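Endo-xylogalacturonan hydrolase A (Aspergillus tubingensis, PDB 4C2L) cleaves the xylose-substituted galacturonan backbone of xylogalacturonan, a component of the hairy regions of pectin, as a secreted family 28 glycoside hydrolase. Local coordinates at residues F289-S294 with S326-T331; T226-G231 with T257-T262; R90-S95 with L135-G140; Y130-L135 with P154-N159; T197-T202 with N220-D225. All blocks are in the same frame, centred on the assembly; numbering follows the deposited sequence. Where two conformers were deposited one is given.

Interaction 1: residues F289-S294 with S326-T331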
# COMPACT_ATOMS: atom_id res chain seq x y z
N PHE A 289 13.85 9.99 -4.42
CA PHE A 289 13.49 8.74 -5.07
C PHE A 289 14.60 8.29 -5.99
O PHE A 289 15.17 9.09 -6.74
CB PHE A 289 12.23 8.87 -5.91
CG PHE A 289 10.94 8.71 -5.13
CD1 PHE A 289 10.66 9.52 -4.03
CD2 PHE A 289 10.00 7.77 -5.54
CE1 PHE A 289 9.46 9.38 -3.33
CE2 PHE A 289 8.79 7.62 -4.85
CZ PHE A 289 8.52 8.43 -3.75
N THR A 290 14.87 6.99 -5.93
CA THR A 290 15.74 6.34 -6.90
C THR A 290 14.87 5.50 -7.81
O THR A 290 14.11 4.64 -7.35
CB THR A 290 16.80 5.50 -6.17
OG1 THR A 290 17.60 6.38 -5.37
CG2 THR A 290 17.70 4.78 -7.17
N VAL A 291 14.94 5.80 -9.10
CA VAL A 291 14.19 5.09 -10.11
C VAL A 291 15.15 4.09 -10.76
O VAL A 291 16.21 4.46 -11.28
CB VAL A 291 13.61 6.08 -11.16
CG1 VAL A 291 12.77 5.35 -12.20
CG2 VAL A 291 12.79 7.16 -10.45
N ASP A 292 14.79 2.81 -10.69
CA ASP A 292 15.60 1.75 -11.28
C ASP A 292 14.73 0.91 -12.19
O ASP A 292 14.04 -0.01 -11.74
CB ASP A 292 16.24 0.90 -10.17
CG ASP A 292 17.02 -0.29 -10.70
OD1 ASP A 292 17.12 -0.48 -11.93
OD2 ASP A 292 17.51 -1.08 -9.85
N ASN A 293 14.73 1.26 -13.48
CA ASN A 293 14.00 0.50 -14.48
C ASN A 293 12.48 0.53 -14.27
O ASN A 293 11.78 -0.40 -14.64
CB ASN A 293 14.53 -0.96 -14.55
CG ASN A 293 14.14 -1.65 -15.83
OD1 ASN A 293 14.25 -1.08 -16.91
ND2 ASN A 293 13.67 -2.90 -15.72
N SER A 294 11.97 1.61 -13.68
CA SER A 294 10.52 1.81 -13.58
C SER A 294 10.00 2.48 -14.86
O SER A 294 10.74 3.21 -15.51
CB SER A 294 10.20 2.63 -12.34
OG SER A 294 10.51 1.86 -11.18
N SER A 326 10.81 16.12 -5.54
CA SER A 326 12.18 16.61 -5.37
C SER A 326 13.21 15.50 -5.30
O SER A 326 12.97 14.47 -4.66
CB SER A 326 12.28 17.51 -4.14
OG SER A 326 11.79 16.87 -2.96
N SER A 327 14.35 15.71 -5.96
CA SER A 327 15.48 14.80 -5.90
C SER A 327 15.11 13.41 -6.38
O SER A 327 15.14 12.45 -5.59
CB SER A 327 16.07 14.74 -4.49
OG SER A 327 16.62 15.98 -4.10
N PHE A 328 14.73 13.30 -7.65
CA PHE A 328 14.52 12.01 -8.28
C PHE A 328 15.74 11.72 -9.15
O PHE A 328 16.18 12.58 -9.93
CB PHE A 328 13.27 12.01 -9.16
CG PHE A 328 11.99 11.71 -8.43
CD1 PHE A 328 11.67 12.35 -7.23
CD2 PHE A 328 11.08 10.79 -8.97
CE1 PHE A 328 10.47 12.07 -6.57
CE2 PHE A 328 9.88 10.52 -8.32
CZ PHE A 328 9.57 11.15 -7.12
N SER A 329 16.26 10.51 -9.04
CA SER A 329 17.36 10.11 -9.91
C SER A 329 17.16 8.70 -10.45
O SER A 329 16.25 7.98 -10.02
CB SER A 329 18.69 10.24 -9.17
OG SER A 329 18.70 9.39 -8.03
N GLY A 330 18.00 8.32 -11.40
CA GLY A 330 17.97 6.99 -11.96
C GLY A 330 17.53 6.94 -13.40
O GLY A 330 17.55 7.96 -14.11
N THR A 331 17.14 5.75 -13.83
CA THR A 331 16.88 5.45 -15.23
C THR A 331 15.57 4.70 -15.31
O THR A 331 15.35 3.74 -14.57
CB THR A 331 18.01 4.56 -15.81
OG1 THR A 331 19.29 5.12 -15.45
CG2 THR A 331 17.93 4.48 -17.32
O HOH W 1 17.56 10.51 -5.79

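Interaction 2: residues T226-G231 with T257-T262. With NAG (2-acetamido-2-deoxy-beta-D-glucopyranose), chain D.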
# COMPACT_ATOMS: atom_id res chain seq x y z
N THR A 226 12.20 5.82 3.89
CA THR A 226 13.09 4.70 3.53
C THR A 226 12.29 3.44 3.21
O THR A 226 11.88 2.67 4.09
CB THR A 226 14.18 4.42 4.59
OG1 THR A 226 14.77 5.66 4.99
CG2 THR A 226 15.26 3.49 4.01
N ILE A 227 12.07 3.25 1.92
CA ILE A 227 11.28 2.13 1.46
C ILE A 227 11.86 1.66 0.15
O ILE A 227 12.34 2.46 -0.68
CB ILE A 227 9.78 2.53 1.35
CG1 ILE A 227 8.93 1.33 0.92
CG2 ILE A 227 9.58 3.70 0.38
CD1 ILE A 227 7.46 1.52 1.25
N SER A 228 11.88 0.34 -0.03
CA SER A 228 12.26 -0.25 -1.29
C SER A 228 11.08 -1.05 -1.83
O SER A 228 10.47 -1.83 -1.09
CB SER A 228 13.47 -1.17 -1.09
OG SER A 228 13.73 -1.86 -2.29
N CYS A 229 10.77 -0.84 -3.10
CA CYS A 229 9.63 -1.51 -3.75
C CYS A 229 10.07 -2.10 -5.08
O CYS A 229 10.63 -1.39 -5.93
CB CYS A 229 8.49 -0.52 -4.02
SG CYS A 229 8.15 0.67 -2.69
N THR A 230 9.79 -3.38 -5.28
CA THR A 230 10.16 -4.06 -6.52
C THR A 230 8.93 -4.66 -7.17
O THR A 230 8.21 -5.43 -6.54
CB THR A 230 11.19 -5.18 -6.25
OG1 THR A 230 12.36 -4.63 -5.64
CG2 THR A 230 11.59 -5.87 -7.53
N GLY A 231 8.68 -4.30 -8.42
CA GLY A 231 7.56 -4.84 -9.18
C GLY A 231 6.24 -4.17 -8.87
O GLY A 231 5.19 -4.64 -9.31
N THR A 257 13.30 3.66 -2.98
CA THR A 257 13.97 2.99 -4.09
C THR A 257 12.94 2.15 -4.81
O THR A 257 12.43 1.15 -4.26
CB THR A 257 15.12 2.12 -3.58
OG1 THR A 257 16.04 2.95 -2.86
CG2 THR A 257 15.87 1.43 -4.77
N MET A 258 12.61 2.57 -6.04
CA MET A 258 11.54 1.99 -6.83
C MET A 258 12.16 1.24 -8.00
O MET A 258 12.74 1.84 -8.91
CB MET A 258 10.61 3.10 -7.32
CG MET A 258 10.05 4.00 -6.21
SD MET A 258 9.24 3.10 -4.87
CE MET A 258 7.78 2.56 -5.72
N ILE A 259 12.04 -0.08 -7.95
CA ILE A 259 12.70 -0.97 -8.89
C ILE A 259 11.65 -1.70 -9.72
O ILE A 259 10.71 -2.28 -9.16
CB ILE A 259 13.54 -2.03 -8.12
CG1 ILE A 259 14.57 -1.34 -7.21
CG2 ILE A 259 14.20 -3.00 -9.10
CD1 ILE A 259 15.12 -2.21 -6.10
N ASN A 260 11.77 -1.66 -11.05
CA ASN A 260 10.87 -2.41 -11.92
C ASN A 260 9.40 -2.14 -11.63
O ASN A 260 8.57 -3.05 -11.67
CB ASN A 260 11.11 -3.92 -11.77
CG ASN A 260 12.43 -4.36 -12.34
OD1 ASN A 260 13.14 -3.57 -12.96
ND2 ASN A 260 12.77 -5.63 -12.12
N SER A 261 9.07 -0.89 -11.31
CA SER A 261 7.71 -0.53 -10.98
C SER A 261 7.03 0.13 -12.20
O SER A 261 7.72 0.60 -13.12
CB SER A 261 7.69 0.36 -9.73
OG SER A 261 8.17 -0.37 -8.58
N THR A 262 5.71 0.13 -12.25
CA THR A 262 5.05 0.75 -13.41
C THR A 262 5.21 2.27 -13.37
O THR A 262 5.32 2.92 -14.40
CB THR A 262 3.55 0.39 -13.51
OG1 THR A 262 2.90 0.74 -12.29
CG2 THR A 262 3.35 -1.11 -13.81
C1 NAG D . 14.01 -6.12 -12.68
C2 NAG D . 14.45 -7.40 -12.00
C3 NAG D . 15.61 -8.07 -12.74
C4 NAG D . 15.29 -8.22 -14.22
C5 NAG D . 14.92 -6.83 -14.76
C6 NAG D . 14.62 -6.86 -16.26
C7 NAG D . 14.48 -7.62 -9.57
C8 NAG D . 15.15 -7.12 -8.33
N2 NAG D . 14.93 -7.07 -10.68
O3 NAG D . 15.86 -9.33 -12.14
O4 NAG D . 16.41 -8.74 -14.91
O5 NAG D . 13.78 -6.35 -14.06
O6 NAG D . 13.53 -7.72 -16.48
O7 NAG D . 13.58 -8.47 -9.53
O HOH W 2 15.39 3.37 -0.15

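Interaction 3: residues R90-S95 with L135-G140. With SO4 (sulfate ion), chain F.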
# COMPACT_ATOMS: atom_id res chain seq x y z
N ARG A 90 -14.32 -12.18 2.50
CA ARG A 90 -13.99 -11.75 3.85
C ARG A 90 -13.11 -10.50 3.84
O ARG A 90 -12.28 -10.32 2.95
CB ARG A 90 -13.32 -12.88 4.64
CG ARG A 90 -14.28 -14.03 4.93
CD ARG A 90 -13.78 -14.91 6.07
NE ARG A 90 -14.77 -15.95 6.36
CZ ARG A 90 -15.85 -15.78 7.13
NH1 ARG A 90 -16.12 -14.60 7.69
NH2 ARG A 90 -16.68 -16.80 7.31
N THR A 91 -13.29 -9.66 4.85
CA THR A 91 -12.56 -8.41 4.93
C THR A 91 -11.08 -8.58 5.30
O THR A 91 -10.21 -7.98 4.67
CB THR A 91 -13.25 -7.47 5.93
OG1 THR A 91 -14.53 -7.12 5.39
CG2 THR A 91 -12.43 -6.18 6.17
N ALA A 92 -10.82 -9.38 6.33
CA ALA A 92 -9.51 -9.38 7.00
C ALA A 92 -9.09 -10.79 7.37
O ALA A 92 -9.93 -11.61 7.76
CB ALA A 92 -9.59 -8.55 8.26
N MET A 93 -7.80 -11.07 7.27
CA MET A 93 -7.25 -12.31 7.81
C MET A 93 -6.85 -12.09 9.26
O MET A 93 -7.15 -12.91 10.12
CB MET A 93 -6.06 -12.75 6.97
CG MET A 93 -6.47 -12.86 5.50
SD MET A 93 -5.12 -13.39 4.44
CE MET A 93 -5.06 -15.13 4.82
N ILE A 94 -6.15 -10.98 9.52
CA ILE A 94 -5.92 -10.51 10.89
C ILE A 94 -6.69 -9.20 11.03
O ILE A 94 -6.42 -8.23 10.32
CB ILE A 94 -4.42 -10.26 11.19
CG1 ILE A 94 -3.61 -11.53 10.95
CG2 ILE A 94 -4.24 -9.78 12.63
CD1 ILE A 94 -2.10 -11.29 10.96
N SER A 95 -7.66 -9.20 11.95
CA SER A 95 -8.55 -8.04 12.10
C SER A 95 -8.17 -7.28 13.38
O SER A 95 -8.12 -7.86 14.46
CB SER A 95 -10.02 -8.48 12.15
OG SER A 95 -10.85 -7.38 12.52
N LEU A 135 -4.49 -8.96 4.50
CA LEU A 135 -3.74 -9.76 5.48
C LEU A 135 -3.76 -9.14 6.89
O LEU A 135 -4.10 -9.84 7.86
CB LEU A 135 -2.30 -9.98 4.99
CG LEU A 135 -1.39 -10.70 5.98
CD1 LEU A 135 -1.87 -12.14 6.15
CD2 LEU A 135 0.03 -10.66 5.45
N LEU A 136 -3.39 -7.86 7.01
CA LEU A 136 -3.42 -7.14 8.29
C LEU A 136 -4.30 -5.91 8.11
O LEU A 136 -3.93 -4.96 7.40
CB LEU A 136 -2.00 -6.73 8.72
CG LEU A 136 -1.91 -5.98 10.06
CD1 LEU A 136 -2.55 -6.79 11.21
CD2 LEU A 136 -0.45 -5.71 10.37
N TYR A 137 -5.46 -5.95 8.73
CA TYR A 137 -6.50 -4.96 8.48
C TYR A 137 -6.74 -4.19 9.77
O TYR A 137 -7.27 -4.74 10.76
CB TYR A 137 -7.76 -5.69 8.02
CG TYR A 137 -8.91 -4.79 7.64
CD1 TYR A 137 -9.05 -4.34 6.32
CD2 TYR A 137 -9.88 -4.43 8.58
CE1 TYR A 137 -10.11 -3.53 5.95
CE2 TYR A 137 -10.95 -3.62 8.22
CZ TYR A 137 -11.06 -3.17 6.91
OH TYR A 137 -12.11 -2.38 6.52
N ILE A 138 -6.33 -2.93 9.78
CA ILE A 138 -6.43 -2.09 10.96
C ILE A 138 -7.54 -1.07 10.71
O ILE A 138 -7.52 -0.35 9.70
CB ILE A 138 -5.08 -1.36 11.23
CG1 ILE A 138 -4.03 -2.35 11.69
CG2 ILE A 138 -5.23 -0.24 12.26
CD1 ILE A 138 -2.61 -1.86 11.43
N THR A 139 -8.52 -1.02 11.61
CA THR A 139 -9.57 -0.03 11.46
C THR A 139 -9.87 0.59 12.81
O THR A 139 -10.10 -0.12 13.79
CB THR A 139 -10.84 -0.62 10.81
OG1 THR A 139 -11.82 0.42 10.70
CG2 THR A 139 -11.41 -1.81 11.60
N GLY A 140 -9.82 1.92 12.87
CA GLY A 140 -9.99 2.60 14.16
C GLY A 140 -8.85 2.31 15.12
O GLY A 140 -7.80 1.81 14.74
S SO4 F . -16.04 -11.16 7.16
O1 SO4 F . -16.82 -11.75 6.04
O2 SO4 F . -16.98 -10.97 8.29
O3 SO4 F . -15.49 -9.87 6.71
O4 SO4 F . -14.96 -12.08 7.58

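Interaction 4: residues Y130-L135 with P154-N159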
# COMPACT_ATOMS: atom_id res chain seq x y z
N TYR A 130 -13.81 -13.17 -7.72
CA TYR A 130 -13.36 -13.69 -6.43
C TYR A 130 -12.82 -12.54 -5.56
O TYR A 130 -11.94 -11.79 -5.99
CB TYR A 130 -12.32 -14.81 -6.61
CG TYR A 130 -11.90 -15.40 -5.29
CD1 TYR A 130 -12.85 -16.02 -4.46
CD2 TYR A 130 -10.58 -15.33 -4.85
CE1 TYR A 130 -12.49 -16.56 -3.24
CE2 TYR A 130 -10.21 -15.89 -3.62
CZ TYR A 130 -11.17 -16.48 -2.81
OH TYR A 130 -10.84 -17.01 -1.57
N SER A 131 -13.37 -12.40 -4.36
CA SER A 131 -13.07 -11.30 -3.46
C SER A 131 -12.19 -11.84 -2.33
O SER A 131 -12.55 -12.81 -1.65
CB SER A 131 -14.38 -10.73 -2.89
OG SER A 131 -14.14 -9.69 -1.97
N ARG A 132 -11.02 -11.21 -2.17
CA ARG A 132 -9.98 -11.70 -1.24
C ARG A 132 -9.78 -10.77 -0.04
O ARG A 132 -9.91 -9.55 -0.16
CB ARG A 132 -8.64 -11.82 -1.97
CG ARG A 132 -8.66 -12.78 -3.15
CD ARG A 132 -7.47 -12.51 -4.06
NE ARG A 132 -7.74 -11.33 -4.89
CZ ARG A 132 -6.81 -10.63 -5.52
NH1 ARG A 132 -5.52 -10.95 -5.40
NH2 ARG A 132 -7.17 -9.60 -6.29
N PRO A 133 -9.42 -11.35 1.12
CA PRO A 133 -9.20 -10.54 2.32
C PRO A 133 -7.85 -9.83 2.34
O PRO A 133 -6.91 -10.27 1.68
CB PRO A 133 -9.22 -11.59 3.44
CG PRO A 133 -8.69 -12.83 2.77
CD PRO A 133 -9.26 -12.79 1.38
N THR A 134 -7.77 -8.77 3.14
CA THR A 134 -6.50 -8.09 3.48
C THR A 134 -5.81 -8.84 4.59
O THR A 134 -6.48 -9.32 5.52
CB THR A 134 -6.84 -6.66 3.93
OG1 THR A 134 -7.38 -5.99 2.79
CG2 THR A 134 -5.60 -5.90 4.50
N LEU A 135 -4.49 -8.96 4.50
CA LEU A 135 -3.74 -9.76 5.48
C LEU A 135 -3.76 -9.14 6.89
O LEU A 135 -4.10 -9.84 7.86
CB LEU A 135 -2.30 -9.98 4.99
CG LEU A 135 -1.39 -10.70 5.98
CD1 LEU A 135 -1.87 -12.14 6.15
CD2 LEU A 135 0.03 -10.66 5.45
N PRO A 154 0.52 -12.64 0.71
CA PRO A 154 -0.88 -12.32 1.03
C PRO A 154 -1.77 -12.62 -0.17
O PRO A 154 -1.34 -12.45 -1.31
CB PRO A 154 -0.84 -10.81 1.26
CG PRO A 154 0.28 -10.34 0.36
CD PRO A 154 1.33 -11.43 0.53
N PRO A 155 -3.02 -13.06 0.06
CA PRO A 155 -3.94 -13.27 -1.06
C PRO A 155 -4.19 -11.97 -1.83
O PRO A 155 -4.44 -12.00 -3.04
CB PRO A 155 -5.25 -13.68 -0.37
CG PRO A 155 -4.88 -14.13 0.99
CD PRO A 155 -3.55 -13.53 1.36
N ASN A 156 -4.08 -10.83 -1.15
CA ASN A 156 -4.50 -9.54 -1.72
C ASN A 156 -3.65 -8.49 -0.98
O ASN A 156 -2.44 -8.63 -0.89
CB ASN A 156 -6.02 -9.39 -1.47
CG ASN A 156 -6.75 -8.41 -2.41
OD1 ASN A 156 -7.99 -8.50 -2.52
ND2 ASN A 156 -6.06 -7.45 -3.00
N VAL A 157 -4.28 -7.45 -0.43
CA VAL A 157 -3.52 -6.34 0.19
C VAL A 157 -2.76 -6.85 1.43
O VAL A 157 -3.30 -7.66 2.19
CB VAL A 157 -4.47 -5.18 0.57
CG1 VAL A 157 -3.73 -4.08 1.36
CG2 VAL A 157 -5.09 -4.61 -0.71
N PHE A 158 -1.52 -6.39 1.62
CA PHE A 158 -0.76 -6.76 2.82
C PHE A 158 -1.34 -6.05 4.04
O PHE A 158 -1.75 -6.69 5.02
CB PHE A 158 0.71 -6.31 2.71
CG PHE A 158 1.58 -7.17 1.83
CD1 PHE A 158 1.71 -6.91 0.46
CD2 PHE A 158 2.39 -8.15 2.40
CE1 PHE A 158 2.58 -7.66 -0.34
CE2 PHE A 158 3.27 -8.90 1.62
CZ PHE A 158 3.36 -8.67 0.25
N ASN A 159 -1.34 -4.72 4.02
CA ASN A 159 -1.71 -3.92 5.19
C ASN A 159 -2.65 -2.82 4.78
O ASN A 159 -2.44 -2.15 3.77
CB ASN A 159 -0.46 -3.22 5.77
CG ASN A 159 0.60 -4.19 6.19
OD1 ASN A 159 0.45 -4.88 7.18
ND2 ASN A 159 1.67 -4.28 5.40
O HOH W 3 -10.65 -8.40 -3.08
O HOH W 4 -4.18 -10.32 1.59
O HOH W 5 -7.35 -7.08 0.22

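Interaction 5: residues T197-T202 with N220-D225. With NAG (2-acetamido-2-deoxy-beta-D-glucopyranose), chain B.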
# COMPACT_ATOMS: atom_id res chain seq x y z
N THR A 197 -4.83 9.22 10.86
CA THR A 197 -3.87 10.30 11.07
C THR A 197 -2.62 9.76 11.75
O THR A 197 -2.71 8.85 12.57
CB THR A 197 -4.46 11.43 11.95
OG1 THR A 197 -4.89 10.88 13.20
CG2 THR A 197 -5.64 12.09 11.25
N TYR A 198 -1.47 10.33 11.40
CA TYR A 198 -0.19 10.02 12.01
C TYR A 198 0.17 8.55 11.82
O TYR A 198 0.42 7.80 12.77
CB TYR A 198 -0.15 10.44 13.49
CG TYR A 198 -0.66 11.85 13.69
CD1 TYR A 198 0.06 12.96 13.22
CD2 TYR A 198 -1.87 12.08 14.34
CE1 TYR A 198 -0.42 14.25 13.39
CE2 TYR A 198 -2.35 13.37 14.52
CZ TYR A 198 -1.63 14.44 14.04
OH TYR A 198 -2.14 15.72 14.23
N VAL A 199 0.18 8.15 10.55
CA VAL A 199 0.68 6.84 10.16
C VAL A 199 2.12 7.02 9.67
O VAL A 199 2.40 7.94 8.89
CB VAL A 199 -0.19 6.22 9.04
CG1 VAL A 199 0.43 4.93 8.51
CG2 VAL A 199 -1.60 5.94 9.57
N THR A 200 3.01 6.16 10.14
CA THR A 200 4.40 6.17 9.69
C THR A 200 4.78 4.79 9.16
O THR A 200 4.46 3.76 9.77
CB THR A 200 5.36 6.58 10.82
OG1 THR A 200 5.05 7.91 11.25
CG2 THR A 200 6.83 6.55 10.35
N ILE A 201 5.46 4.79 8.02
CA ILE A 201 5.95 3.56 7.41
C ILE A 201 7.43 3.80 7.20
O ILE A 201 7.80 4.74 6.50
CB ILE A 201 5.27 3.30 6.04
CG1 ILE A 201 3.77 3.08 6.23
CG2 ILE A 201 5.90 2.09 5.35
CD1 ILE A 201 2.97 3.25 4.96
N THR A 202 8.27 2.97 7.81
CA THR A 202 9.71 3.25 7.74
C THR A 202 10.53 1.98 7.72
O THR A 202 10.23 1.02 8.45
CB THR A 202 10.16 4.21 8.87
OG1 THR A 202 11.55 4.52 8.69
CG2 THR A 202 9.94 3.59 10.26
N ASN A 220 -4.28 11.34 6.14
CA ASN A 220 -3.80 12.65 6.61
C ASN A 220 -2.63 12.43 7.54
O ASN A 220 -2.67 11.57 8.42
CB ASN A 220 -4.94 13.36 7.36
CG ASN A 220 -4.65 14.81 7.68
OD1 ASN A 220 -3.72 15.42 7.15
ND2 ASN A 220 -5.48 15.39 8.57
N TYR A 221 -1.57 13.22 7.34
CA TYR A 221 -0.35 13.11 8.15
C TYR A 221 0.24 11.70 8.08
O TYR A 221 0.28 10.97 9.08
CB TYR A 221 -0.59 13.55 9.60
CG TYR A 221 -0.96 15.01 9.72
CD1 TYR A 221 -0.04 16.01 9.38
CD2 TYR A 221 -2.22 15.39 10.17
CE1 TYR A 221 -0.38 17.35 9.47
CE2 TYR A 221 -2.56 16.74 10.28
CZ TYR A 221 -1.64 17.71 9.93
OH TYR A 221 -1.97 19.04 10.03
N VAL A 222 0.70 11.34 6.89
CA VAL A 222 1.39 10.07 6.67
C VAL A 222 2.83 10.37 6.31
O VAL A 222 3.10 11.24 5.46
CB VAL A 222 0.75 9.22 5.55
CG1 VAL A 222 1.42 7.84 5.45
CG2 VAL A 222 -0.75 9.06 5.81
N THR A 223 3.74 9.67 6.97
CA THR A 223 5.16 9.76 6.64
C THR A 223 5.63 8.40 6.20
O THR A 223 5.37 7.39 6.88
CB THR A 223 5.97 10.19 7.87
OG1 THR A 223 5.56 11.51 8.25
CG2 THR A 223 7.47 10.21 7.56
N VAL A 224 6.31 8.36 5.06
CA VAL A 224 6.95 7.15 4.61
C VAL A 224 8.43 7.55 4.48
O VAL A 224 8.76 8.44 3.71
CB VAL A 224 6.42 6.68 3.23
CG1 VAL A 224 7.13 5.40 2.79
CG2 VAL A 224 4.90 6.46 3.26
N ASP A 225 9.29 6.86 5.22
CA ASP A 225 10.73 7.20 5.23
C ASP A 225 11.57 5.95 5.05
O ASP A 225 11.65 5.14 5.97
CB ASP A 225 11.05 7.87 6.57
CG ASP A 225 12.49 8.38 6.66
OD1 ASP A 225 13.38 7.89 5.93
OD2 ASP A 225 12.71 9.29 7.48
C1 NAG B . 4.07 16.87 9.71
C2 NAG B . 5.31 16.24 10.36
C3 NAG B . 5.03 15.50 11.67
C4 NAG B . 3.96 16.14 12.54
C5 NAG B . 2.79 16.65 11.69
C6 NAG B . 1.79 17.42 12.54
C7 NAG B . 7.06 15.62 8.80
C8 NAG B . 7.62 14.56 7.89
N2 NAG B . 5.95 15.30 9.46
O3 NAG B . 6.24 15.49 12.39
O4 NAG B . 3.52 15.20 13.50
O5 NAG B . 3.27 17.52 10.67
O6 NAG B . 2.44 18.56 13.05
O7 NAG B . 7.59 16.71 8.90

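Interaction 1: residues F289-S294 with S326-T331
Nearly equal first torsions, -84° in Phe-289 and -86° in Phe-328, set CG of each residue anti to its own carbonyl carbon, and the two rings leave neighbouring parallel strands side by side, pointing the same way. The ring planes are 6° apart but slid past one another, with little overlap. What sits over the centre of the Phe-328 ring is CB of Phe-289, a CH-pi contact 3.5 Å from the centroid; CZ of Phe-328 in turn lies 3.4 Å from CG of Phe-289, above that ring but toward its rim. Beside them CG2 of Val-291 reaches CD2 of Phe-328 at 4.3 Å. The backbones form a parallel ladder, with Val-291 N giving a 2.7 Å bond to Ser-329 O. A water donates to Phe-289 O and also bonds Ser-329 OG. This is the stacking of successive coils in a right-handed beta-helix. The chemistry is divided: the two phenylalanines are buried inside the coil, while the face bearing Thr-290 and Ser-329 carries hydroxyls and a bridging water.

Interaction 2: residues T226-G231 with T257-T262
Cys-229 and Met-258 meet through their sulfurs, SG to SD at 3.4 Å. Each chain starts with its gamma atom anti to the carbonyl carbon, but methionine then bends at both later torsions (chi2 -54°, chi3 -70°), which brings CE back to within 3.6 Å of Cys-229 CB. The cysteine sulfur is also tied by a disulfide to Cys-212, so the thioether packs against a cystine. On the other face of the strands Thr-230 and Ile-259 cross obliquely: OG1 of Thr-230 sits 3.7 Å from CD1 of Ile-259. Rungs of this kind, in register between consecutive coils, build the parallel beta-helix of the family 28 glycosidases, here joining the second and third PbH1 repeats. Four backbone bonds join the strands, from Thr-257 N to Ile-227 O at one end to Gly-231 N to Ile-259 O, 3.0 Å, at the other. Just past the strand end, ND2 of Asn-260 is bonded covalently to C1 of an N-acetylglucosamine. The acetamido O7 of that sugar comes back to 3.8 Å from Thr-230 CG2, while Asn-260 OD1 accepts a hydrogen bond from Asn-293. Ser-261 follows, its side chain about 6 Å from that of His-233, an active-site residue by similarity.

Interaction 3: residues R90-S95 with L135-G140
Ile-94 and Leu-136 pack with their branches crossing, CG2 of the isoleucine 3.7 Å from CD1 of the leucine. One residue earlier on each segment, SD of Met-93 touches CD1 of Leu-135 at 3.9 Å. On the other side of the chain the Tyr-137 side chain leaves with CG anti to the backbone N (chi1 -176°), and its ring takes the methyl CG2 of Thr-91 over the centre of one face. In this CH-pi contact Thr-91 CG2 lies 3.5 Å from the centroid of the Tyr-137 ring, 15° off its normal; CB of Ala-92 fits snugly against Tyr-137 CB at 3.4 Å. Two backbone bonds, both made by Ile-94, join the segments: Ile-94 N gives to Leu-135 O, and Tyr-137 N gives to Ile-94 O at 2.9 Å. At the outer edge a sulfate, probably from the crystallisation liquor, accepts bonds from Arg-90 NH1 (2.8 Å to O4) and Thr-91 N. Segment 90-95 follows helix 84-87 and leads into strand 95-97, which is outermost within this chain in the parallel sheet that forms one face of the beta-helix. Strand 134-139 is its neighbour, and Phe-80 of strand 77-80 packs on Met-93, Ile-94 and Leu-135.

Interaction 4: residues Y130-L135 with P154-N159
Pro-154 sets its CB 4.1 Å from CB of Leu-135. Pro-155 offers its carbonyl O to Arg-132 NH1, a 2.8 Å bond tilted from the guanidinium plane. Asn-156 comes next, its CG anti to the backbone N (chi1 -158°); the amide stacks on the Arg-132 guanidinium with planes 12° apart and CG over the centre. A water bonded to Arg-132 N donates to Asn-156 OD1. Val-157 lies side by side with Thr-134 and accepts Leu-135 N through its O at 2.9 Å. A second water donates to both Pro-133 O and Val-157 O while accepting from Asn-156 N. Phe-158 places its O 3.3 Å from Leu-135 CB. The contact joins the approach to strand 134-139 with the loop before strand 159-162, neighbouring strands of one beta-helix face. The buried guanidinium, which also bonds Lys-186 O and Asn-187 OD1, probably keeps its charge; it and the ND2 bond to Asn-187 O hold the Asn-156 amide flat, that side chain about 7 Å from that of Asp-210, proton donor by similarity.

Interaction 5: residues T197-T202 with N220-D225
Tyr-198 and Tyr-221 lie side by side, pointing the same way, where two coils of the right-handed parallel beta-helix turn a corner. Beyond CB, Tyr-198 has CG anti to its carbonyl carbon (chi1 -48°); CD1 reaches Tyr-221 CB at 3.7 Å, CE1 meets Tyr-221 CG at 3.8 Å, CZ lies near CD2 of Tyr-221, and the tip OH is equally far from CD2 and CE2 of Tyr-221. The planes are 9° apart, but the rings are slid so far that they barely overlap. An N-acetylglucosamine of a protein-bound glycan rests against this pair, its C6 at the edge of the Tyr-198 ring and its C5 3.7 Å from Tyr-221 CD1. Past the tyrosines the strands run in register. Val-199 with Val-222 and Ile-201 with Val-224 face inward, toward residues such as Ile-193 and Phe-215, while Thr-200 and Thr-223 sit on the outer face. The ladder ends with a side-chain bond: Thr-202 OG1 donates to Asp-225 O at 2.8 Å, in the plane of that carbonyl.

In the fold
Along the chain the order is interactions 3 and 4, whose segments alternate, then 5, 2 and 1 in series. Interactions 3 and 4 share Leu-135 and strand 134-139, with centres 9 Å apart. Interactions 1 and 2 are also adjacent, 10 Å between centres, where strands 246-259 and 279-294 bond through Thr-290 O and Met-258 N. Interaction 5 adjoins interaction 2 in sequence, since strand 222-225 leads into 227-230, though their centres are 18 Å apart. Interactions 1 and 3, about 33 Å apart between centres, fall on opposite sides of the chain's centre. The five contacts sample coils along one beta-helix, with the predicted catalytic residues Asp-210 and His-233 near interactions 2 and 4.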